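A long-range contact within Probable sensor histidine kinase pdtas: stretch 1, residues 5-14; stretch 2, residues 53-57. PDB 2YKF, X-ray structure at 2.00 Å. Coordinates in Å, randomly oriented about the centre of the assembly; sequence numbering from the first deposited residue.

Stretch 1 (5-14) TLGDLLAEHT
Stretch 2 (53-57) LVCVA

A short helix, residues 6-13, packs on a strand, residues 53-57, with the two segments running roughly antiparallel: their N-to-C directions differ by 151°, and the axes approach to 8.0 Å. Helical phi/psi hold from Leu 6 (-47/-53) to Glu 12 (-63/-54), and His 13 relaxes to -99/-6 before Thr 14 leaves the helix at -132/156. Thr 5, at -79/158 with chi1 p, is the N-cap: Asp 8 N donates to Thr 5 OG1 at 3.2 Å, while Leu 9 N to Thr 5 O, 2.9 Å, opens the i to i+4 ladder. The strand is extended through Val 54 (-128/128) and Cys 55 (-82/122), but Val 56 departs to -113/-6. Register is set by two CA-CA pairs, Leu 6 with Val 56 at 5.5 Å and His 13 with Val 54 at 7.7 Å.

No hydrogen bond crosses the interface; apolar packing dominates its 296 Å² of buried surface. Val 54 and Val 56 point toward the helix and Cys 55 away, the alternation expected of a strand. Val 56 (chi1 m) is the hub, the most covered residue. Leu 6 (t, p) starts sideways, yet its end turns in to place CD1 3.7 Å from Val 56 CG2. Leu 9 (m, t) points directly toward the strand, with CB 3.9 Å from Val 56 CG1 and CD1 3.8 Å from Val 56 CA. Leu 10 (m, t) reaches Val 56 CG1 through CD2 at 4.2 Å. Compact, branched valine thus offers methyls to three longer leucines.

One turn beyond Leu 9, His 13 (chi1 m, chi2 -69°) lays a ring face against Val 54 (chi1 t), whose CG2 sits 4.2 Å from the ring centroid. Its ND1 is hydrogen-bonded elsewhere in the structure. Gly 7, Asp 8, Ala 11 and Glu 12 make no contact with the strand.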

# COMPACT_ATOMS: atom_id res chain seq x y z
N THR A 5 1.26 7.14 21.90
CA THR A 5 0.32 7.41 20.85
C THR A 5 0.14 8.93 20.67
O THR A 5 0.41 9.72 21.59
CB THR A 5 -1.04 6.72 21.15
OG1 THR A 5 -1.60 7.29 22.33
CG2 THR A 5 -0.86 5.22 21.32
N LEU A 6 -0.34 9.33 19.49
CA LEU A 6 -0.79 10.69 19.25
C LEU A 6 -1.72 11.19 20.39
O LEU A 6 -1.49 12.27 20.97
CB LEU A 6 -1.51 10.74 17.90
CG LEU A 6 -2.23 12.05 17.54
CD1 LEU A 6 -1.23 13.16 17.32
CD2 LEU A 6 -3.12 11.87 16.28
N GLY A 7 -2.77 10.43 20.72
CA GLY A 7 -3.69 10.83 21.82
C GLY A 7 -2.98 11.15 23.16
O GLY A 7 -3.20 12.23 23.75
N ASP A 8 -2.14 10.22 23.62
CA ASP A 8 -1.37 10.41 24.89
C ASP A 8 -0.48 11.63 24.80
O ASP A 8 -0.46 12.45 25.74
CB ASP A 8 -0.59 9.15 25.34
CG ASP A 8 -1.50 7.91 25.51
OD1 ASP A 8 -2.73 8.09 25.79
OD2 ASP A 8 -1.00 6.77 25.33
N LEU A 9 0.20 11.81 23.66
CA LEU A 9 1.04 12.98 23.45
C LEU A 9 0.31 14.30 23.44
O LEU A 9 0.78 15.27 24.05
CB LEU A 9 1.88 12.86 22.18
CG LEU A 9 2.96 11.76 22.28
CD1 LEU A 9 3.83 11.73 21.01
CD2 LEU A 9 3.84 11.86 23.55
N LEU A 10 -0.84 14.37 22.75
CA LEU A 10 -1.61 15.62 22.73
C LEU A 10 -2.19 15.97 24.14
O LEU A 10 -2.27 17.13 24.50
CB LEU A 10 -2.73 15.56 21.65
CG LEU A 10 -2.33 15.39 20.18
CD1 LEU A 10 -3.59 15.24 19.28
CD2 LEU A 10 -1.55 16.55 19.76
N ALA A 11 -2.60 14.97 24.92
CA ALA A 11 -3.09 15.20 26.30
C ALA A 11 -1.98 15.69 27.23
O ALA A 11 -2.17 16.62 28.01
CB ALA A 11 -3.77 13.98 26.87
N GLU A 12 -0.81 15.07 27.13
CA GLU A 12 0.33 15.44 27.92
C GLU A 12 0.81 16.84 27.63
O GLU A 12 0.94 17.65 28.56
CB GLU A 12 1.47 14.47 27.66
CG GLU A 12 2.76 14.87 28.34
CD GLU A 12 2.70 14.68 29.85
OE1 GLU A 12 1.96 13.77 30.32
OE2 GLU A 12 3.40 15.44 30.56
N HIS A 13 1.07 17.14 26.36
CA HIS A 13 1.80 18.35 25.97
C HIS A 13 0.97 19.52 25.50
O HIS A 13 1.50 20.57 25.20
CB HIS A 13 2.79 18.02 24.86
CG HIS A 13 3.85 17.04 25.27
ND1 HIS A 13 4.84 17.35 26.18
CD2 HIS A 13 4.06 15.74 24.92
CE1 HIS A 13 5.63 16.30 26.35
NE2 HIS A 13 5.18 15.31 25.60
N THR A 14 -0.33 19.35 25.37
CA THR A 14 -1.07 20.34 24.60
C THR A 14 -2.33 20.77 25.38
O THR A 14 -2.79 20.04 26.26
CB THR A 14 -1.41 19.70 23.22
OG1 THR A 14 -0.61 20.29 22.18
CG2 THR A 14 -2.81 19.75 22.94
N LEU A 53 8.35 22.81 21.09
CA LEU A 53 7.78 21.98 20.02
C LEU A 53 7.93 20.48 20.30
O LEU A 53 8.99 20.04 20.72
CB LEU A 53 8.45 22.32 18.69
CG LEU A 53 8.50 23.79 18.33
CD1 LEU A 53 9.07 23.96 16.94
CD2 LEU A 53 7.16 24.47 18.46
N VAL A 54 6.87 19.71 19.99
CA VAL A 54 6.84 18.28 20.17
C VAL A 54 6.41 17.60 18.87
O VAL A 54 5.36 17.99 18.26
CB VAL A 54 5.80 17.94 21.26
CG1 VAL A 54 5.79 16.44 21.57
CG2 VAL A 54 6.07 18.79 22.51
N CYS A 55 7.20 16.63 18.42
CA CYS A 55 6.74 15.79 17.27
C CYS A 55 5.81 14.69 17.81
O CYS A 55 6.20 13.88 18.70
CB CYS A 55 7.92 15.15 16.53
SG CYS A 55 7.39 13.98 15.19
N VAL A 56 4.57 14.65 17.31
CA VAL A 56 3.56 13.79 17.88
C VAL A 56 3.15 12.66 16.88
O VAL A 56 2.42 11.77 17.28
CB VAL A 56 2.25 14.55 18.30
CG1 VAL A 56 2.53 15.55 19.50
CG2 VAL A 56 1.72 15.32 17.12
N ALA A 57 3.66 12.69 15.65
CA ALA A 57 3.32 11.63 14.67
C ALA A 57 4.26 11.72 13.54
O ALA A 57 4.88 12.79 13.30
CB ALA A 57 1.84 11.71 14.15